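Local structure of putative PLP-dependent aminotransferase (Bacillus cereus ATCC 10987, 3JU7) at the interface of chains A and B. The protein probably acts as a pyridoxal-phosphate-dependent aminotransferase of the DegT/DnrJ/EryC1/StrS family, moving amino groups between substrates. Sequence-based numbering; all coordinates share one arbitrary frame. Chains: chain A/B, Putative PLP-dependent aminotransferase.

Contact 1: the interface of chains A and B. Residues chain A 32-33, 232-234, 236; chain B 61, 188-189, 196-197.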
ATOM      1  N   THR A  32      -7.165  -8.939   8.796  1.00 21.16           N
ATOM      2  CA  THR A  32      -7.194  -7.826   7.859  1.00 23.23           C
ATOM      3  C   THR A  32      -8.525  -7.776   7.092  1.00 23.79           C
ATOM      4  O   THR A  32      -9.495  -8.424   7.492  1.00 24.89           O
ATOM      5  CB  THR A  32      -5.983  -7.919   6.856  1.00 27.10           C
ATOM      6  OG1 THR A  32      -5.956  -6.746   6.001  1.00 22.76           O
ATOM      7  CG2 THR A  32      -6.058  -9.241   6.075  1.00 17.62           C
ATOM      8  N   ASN A  33      -8.577  -6.979   6.026  1.00 22.86           N
ATOM      9  CA  ASN A  33      -9.767  -6.849   5.177  1.00 26.47           C
ATOM     10  C   ASN A  33     -10.996  -6.303   5.934  1.00 26.41           C
ATOM     11  O   ASN A  33     -12.032  -6.968   6.044  1.00 26.77           O
ATOM     12  CB  ASN A  33     -10.066  -8.188   4.453  1.00 26.52           C
ATOM     13  CG  ASN A  33      -8.989  -8.538   3.393  1.00 28.43           C
ATOM     14  OD1 ASN A  33      -7.799  -8.202   3.542  1.00 32.60           O
ATOM     15  ND2 ASN A  33      -9.411  -9.209   2.321  1.00 22.98           N
ATOM     16  N   ASN A 232      -4.898  -2.993  -3.790  1.00 20.46           N
ATOM     17  CA  ASN A 232      -4.907  -3.315  -2.350  1.00 20.68           C
ATOM     18  C   ASN A 232      -4.321  -2.179  -1.572  1.00 20.58           C
ATOM     19  O   ASN A 232      -3.108  -1.913  -1.708  1.00 21.56           O
ATOM     20  CB  ASN A 232      -4.034  -4.525  -2.046  1.00 18.82           C
ATOM     21  CG  ASN A 232      -4.163  -5.019  -0.597  1.00 24.08           C
ATOM     22  OD1 ASN A 232      -4.875  -4.420   0.235  1.00 20.11           O
ATOM     23  ND2 ASN A 232      -3.510  -6.177  -0.308  1.00 19.49           N
ATOM     24  N   CYS A 233      -5.152  -1.519  -0.779  1.00 19.13           N
ATOM     25  CA  CYS A 233      -4.657  -0.527   0.177  1.00 20.82           C
ATOM     26  C   CYS A 233      -5.322  -0.733   1.524  1.00 23.77           C
ATOM     27  O   CYS A 233      -5.501   0.212   2.269  1.00 23.19           O
ATOM     28  CB  CYS A 233      -4.883   0.896  -0.333  1.00 24.07           C
ATOM     29  SG  CYS A 233      -6.661   1.404  -0.379  1.00 26.69           S
ATOM     30  N   LYS A 234      -5.641  -1.997   1.826  1.00 24.50           N
ATOM     31  CA  LYS A 234      -6.214  -2.392   3.104  1.00 27.69           C
ATOM     32  C   LYS A 234      -5.192  -2.279   4.238  1.00 24.93           C
ATOM     33  O   LYS A 234      -4.054  -2.699   4.112  1.00 21.87           O
ATOM     34  CB  LYS A 234      -6.774  -3.834   3.041  1.00 26.09           C
ATOM     35  CG  LYS A 234      -7.851  -4.003   1.966  1.00 27.23           C
ATOM     36  CD  LYS A 234      -8.322  -5.401   1.736  1.00 19.61           C
ATOM     37  CE  LYS A 234      -7.459  -6.224   0.808  1.00 24.50           C
ATOM     38  NZ  LYS A 234      -6.242  -6.708   1.386  1.00 23.93           N
ATOM     39  N   SER A 236      -4.175  -3.537   7.921  1.00 23.88           N
ATOM     40  CA  SER A 236      -4.322  -4.690   8.805  1.00 23.22           C
ATOM     41  C   SER A 236      -5.054  -4.386  10.134  1.00 21.60           C
ATOM     42  O   SER A 236      -5.176  -3.233  10.576  1.00 19.69           O
ATOM     43  CB  SER A 236      -2.966  -5.379   9.076  1.00 24.41           C
ATOM     44  OG  SER A 236      -2.177  -4.686  10.009  1.00 26.81           O
TER
ATOM     45  N   ASN B  61       2.143  -4.917   0.502  1.00 24.45           N
ATOM     46  CA  ASN B  61       1.343  -6.060   0.040  1.00 22.03           C
ATOM     47  C   ASN B  61       1.800  -6.461  -1.363  1.00 22.47           C
ATOM     48  O   ASN B  61       2.456  -5.686  -2.038  1.00 23.48           O
ATOM     49  CB  ASN B  61      -0.189  -5.791   0.122  1.00 23.25           C
ATOM     50  CG  ASN B  61      -0.645  -4.680  -0.801  1.00 23.54           C
ATOM     51  OD1 ASN B  61      -0.462  -4.752  -1.998  1.00 24.59           O
ATOM     52  ND2 ASN B  61      -1.244  -3.648  -0.242  1.00 19.65           N
ATOM     53  N   HIS B 188      -0.160 -12.019   2.809  1.00 24.05           N
ATOM     54  CA  HIS B 188      -1.527 -11.767   3.294  1.00 23.99           C
ATOM     55  C   HIS B 188      -1.943 -12.878   4.279  1.00 23.49           C
ATOM     56  O   HIS B 188      -1.570 -14.038   4.110  1.00 23.49           O
ATOM     57  CB  HIS B 188      -2.516 -11.638   2.118  1.00 22.94           C
ATOM     58  CG  HIS B 188      -3.893 -11.196   2.527  1.00 26.66           C
ATOM     59  ND1 HIS B 188      -4.890 -12.088   2.848  1.00 25.62           N
ATOM     60  CD2 HIS B 188      -4.440  -9.962   2.653  1.00 28.95           C
ATOM     61  CE1 HIS B 188      -5.987 -11.424   3.175  1.00 31.23           C
ATOM     62  NE2 HIS B 188      -5.739 -10.133   3.074  1.00 27.45           N
ATOM     63  N   ALA B 189      -2.728 -12.525   5.297  1.00 27.01           N
ATOM     64  CA  ALA B 189      -3.102 -13.471   6.363  1.00 24.50           C
ATOM     65  C   ALA B 189      -3.738 -14.753   5.800  1.00 24.31           C
ATOM     66  O   ALA B 189      -3.590 -15.794   6.397  1.00 23.73           O
ATOM     67  CB  ALA B 189      -4.022 -12.817   7.378  1.00 23.36           C
ATOM     68  N   GLY B 196      -0.856 -11.079   8.045  1.00 27.86           N
ATOM     69  CA  GLY B 196      -1.807  -9.948   8.102  1.00 25.86           C
ATOM     70  C   GLY B 196      -1.818  -9.287   6.734  1.00 24.29           C
ATOM     71  O   GLY B 196      -2.543  -9.737   5.835  1.00 24.85           O
ATOM     72  N   GLU B 197      -1.041  -8.217   6.576  1.00 23.12           N
ATOM     73  CA  GLU B 197      -0.739  -7.647   5.241  1.00 22.39           C
ATOM     74  C   GLU B 197       0.773  -7.568   5.037  1.00 21.61           C
ATOM     75  O   GLU B 197       1.515  -7.151   5.920  1.00 22.53           O
ATOM     76  CB  GLU B 197      -1.331  -6.248   5.019  1.00 21.18           C
ATOM     77  CG  GLU B 197      -2.875  -6.157   5.029  1.00 24.48           C
ATOM     78  CD  GLU B 197      -3.524  -6.550   3.703  1.00 27.79           C
ATOM     79  OE1 GLU B 197      -2.897  -6.502   2.613  1.00 21.61           O
ATOM     80  OE2 GLU B 197      -4.695  -6.930   3.767  1.00 18.13           O
TER
HETATM   81  O   HOH W   1      -2.082  -3.756   2.614  1.00 17.79           O
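B:Glu197 pushes its carboxylate between A:Thr32, A:Lys234 and A:Asn232, and charge pairing carries the centre of this loop-to-loop contact. The ammonium NZ of A:Lys234 forms a salt bridge with OE2 of B:Glu197 at 2.8 Å, meeting the oxygen on its syn side. The lysine chain extends through its second torsion, then bends at chi3 and chi4, which brings NZ to OD1 of A:Asn232 in its own loop and to OD1 of A:Asn33 in another loop of chain A, with bonds to both.

Hydrogen bonds fix the carboxylate further. The hydroxyl OG1 of A:Thr32, anti to its backbone N, donates to the anti lone pair of OE2 of B:Glu197 at 2.6 Å, so that oxygen is gripped by two donors. The other oxygen, OE1, takes ND2 of A:Asn232 at 3.0 Å; amide and carboxylate meet tip to tip with planes 77° apart. OD1 of that amide also receives the backbone N of A:Lys234, on the face opposite NZ, which holds the amide's rotation. NE2 of B:His188 donates almost straight to OD1 of A:Asn33 at 2.9 Å, the oxygen lying in the imidazole plane, while NZ of A:Lys234 reaches this oxygen from the other face of the amide.

Stacking joins A:Asn232 and B:Asn61, whose amides lie 11° from parallel, with CG of A:Asn232 3.5 Å from CG of B:Asn61. ND2 of B:Asn61 bonds the backbone O of A:Asn232 at 2.9 Å from above the carbonyl plane. A water links this ND2, OE1 of B:Glu197 and the backbone O of A:Lys234.

The lysine and neighbouring donors would be expected to stabilise a negative B:Glu197. With its two-fold twin, this polar patch ties together loops of the two chains in the deposited dimer, likely the biological pairing, including the B:His188 segment close in sequence to the predicted cofactor lysine, B:Lys191.

Contact 2: the interface of chains A and B. Residues chain A 218, 220, 226; chain B 88-90.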
ATOM      1  N   PHE A 218      -9.580  -4.445  -4.398  1.00 21.66           N
ATOM      2  CA  PHE A 218      -9.603  -4.944  -5.765  1.00 20.97           C
ATOM      3  C   PHE A 218     -10.864  -4.614  -6.575  1.00 22.19           C
ATOM      4  O   PHE A 218     -11.191  -5.321  -7.543  1.00 22.79           O
ATOM      5  CB  PHE A 218      -9.364  -6.473  -5.760  1.00 20.13           C
ATOM      6  CG  PHE A 218      -8.236  -6.901  -4.857  1.00 19.51           C
ATOM      7  CD1 PHE A 218      -6.919  -6.731  -5.254  1.00 21.37           C
ATOM      8  CD2 PHE A 218      -8.486  -7.440  -3.619  1.00 22.39           C
ATOM      9  CE1 PHE A 218      -5.882  -7.099  -4.447  1.00 23.49           C
ATOM     10  CE2 PHE A 218      -7.429  -7.809  -2.797  1.00 25.91           C
ATOM     11  CZ  PHE A 218      -6.120  -7.631  -3.229  1.00 21.28           C
ATOM     12  N   PHE A 220     -13.851  -5.058  -5.690  1.00 21.56           N
ATOM     13  CA  PHE A 220     -14.770  -6.166  -5.481  1.00 22.34           C
ATOM     14  C   PHE A 220     -16.101  -5.731  -4.990  1.00 19.27           C
ATOM     15  O   PHE A 220     -16.171  -4.902  -4.115  1.00 19.61           O
ATOM     16  CB  PHE A 220     -14.231  -7.157  -4.440  1.00 22.48           C
ATOM     17  CG  PHE A 220     -13.180  -8.077  -4.952  1.00 22.41           C
ATOM     18  CD1 PHE A 220     -12.918  -8.203  -6.319  1.00 26.13           C
ATOM     19  CD2 PHE A 220     -12.478  -8.890  -4.055  1.00 27.93           C
ATOM     20  CE1 PHE A 220     -11.920  -9.116  -6.788  1.00 27.23           C
ATOM     21  CE2 PHE A 220     -11.489  -9.780  -4.506  1.00 21.55           C
ATOM     22  CZ  PHE A 220     -11.220  -9.895  -5.867  1.00 21.05           C
ATOM     23  N   CYS A 226     -14.478  -8.190  -9.648  1.00 20.94           N
ATOM     24  CA  CYS A 226     -13.942  -6.866  -9.910  1.00 22.01           C
ATOM     25  C   CYS A 226     -14.793  -6.074 -10.902  1.00 22.42           C
ATOM     26  O   CYS A 226     -14.830  -6.366 -12.109  1.00 21.49           O
ATOM     27  CB  CYS A 226     -12.537  -6.965 -10.494  1.00 23.81           C
ATOM     28  SG  CYS A 226     -11.837  -5.324 -10.833  1.00 20.37           S
TER
ATOM     29  N   PHE B  88      -5.713 -14.101 -10.161  1.00 22.50           N
ATOM     30  CA  PHE B  88      -6.481 -13.251  -9.233  1.00 23.88           C
ATOM     31  C   PHE B  88      -6.519 -11.832  -9.843  1.00 21.29           C
ATOM     32  O   PHE B  88      -5.565 -11.396 -10.487  1.00 24.25           O
ATOM     33  CB  PHE B  88      -5.803 -13.262  -7.853  1.00 23.11           C
ATOM     34  CG  PHE B  88      -6.579 -12.545  -6.753  1.00 26.98           C
ATOM     35  CD1 PHE B  88      -7.831 -12.985  -6.366  1.00 18.67           C
ATOM     36  CD2 PHE B  88      -6.022 -11.466  -6.082  1.00 28.09           C
ATOM     37  CE1 PHE B  88      -8.545 -12.332  -5.348  1.00 26.02           C
ATOM     38  CE2 PHE B  88      -6.711 -10.828  -5.078  1.00 27.20           C
ATOM     39  CZ  PHE B  88      -7.991 -11.263  -4.711  1.00 21.97           C
ATOM     40  N   PRO B  89      -7.623 -11.109  -9.672  1.00 21.41           N
ATOM     41  CA  PRO B  89      -7.690  -9.753 -10.280  1.00 22.02           C
ATOM     42  C   PRO B  89      -6.578  -8.764  -9.976  1.00 22.24           C
ATOM     43  O   PRO B  89      -6.421  -7.810 -10.726  1.00 22.93           O
ATOM     44  CB  PRO B  89      -9.038  -9.234  -9.812  1.00 23.19           C
ATOM     45  CG  PRO B  89      -9.866 -10.477  -9.812  1.00 19.68           C
ATOM     46  CD  PRO B  89      -8.959 -11.557  -9.234  1.00 18.89           C
ATOM     47  N   ALA B  90      -5.790  -9.007  -8.929  1.00 19.25           N
ATOM     48  CA  ALA B  90      -4.666  -8.160  -8.601  1.00 21.35           C
ATOM     49  C   ALA B  90      -3.681  -8.067  -9.768  1.00 20.37           C
ATOM     50  O   ALA B  90      -3.079  -7.032  -9.990  1.00 22.41           O
ATOM     51  CB  ALA B  90      -3.942  -8.684  -7.330  1.00 20.92           C
TER
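Anti to its backbone N (chi1 -174°), the benzyl group of B:Phe88 swings across to chain A, where A:Phe218 and A:Phe220 both hold CG anti to the carbonyl carbon, beside their own backbone N. The outer end of the B:Phe88 ring meets both of these rings, which sit side by side across from it, but in different ways. Its edge points into a face of A:Phe218, with CE2 of B:Phe88 over the centre of that ring and 3.7 Å from CZ of A:Phe218; the planes stand 73° apart, an edge-to-face stack. The edge of A:Phe220 instead leans over the CE1-CZ rim of B:Phe88 from one side of its plane, with CZ of A:Phe220 3.7 Å from CE1 of B:Phe88.

The neighbours of B:Phe88 widen the apolar surface. CG of B:Pro89 also approaches the rim of A:Phe220, 3.9 Å from CE1 of A:Phe220, and the methyl CB of B:Ala90, the first residue of helix 90-97, lies 3.8 Å from CE1 of A:Phe218. Within chain A, CB of A:Phe218 sits over the centre of one face of A:Phe220, covering a face of the ring whose edge meets chain B, which would limit its tilting.

No polar bond crosses this small apolar patch, held by aromatic and aliphatic packing. In the deposited two-fold dimer, likely the biological pairing, it joins the loop of A:Phe218 and A:Phe220 to the start of helix 90-97 in the partner.

The C-alpha centres of contact 1 and contact 2 are about 14 Å apart, and they share no residue. On chain A both draw on the stretch between helices 206-215 and 237-248: its first part supplies contact 2 and its later part contact 1. The chain B groups come from separate loops, with helix 90-97 taking part in contact 2 alone. A polar, charge-paired patch thus adjoins an apolar one, and each recurs about the two-fold axis. Together they suggest that this stretch contributes to dimer formation, with the two contacts setting its position against the partner subunit.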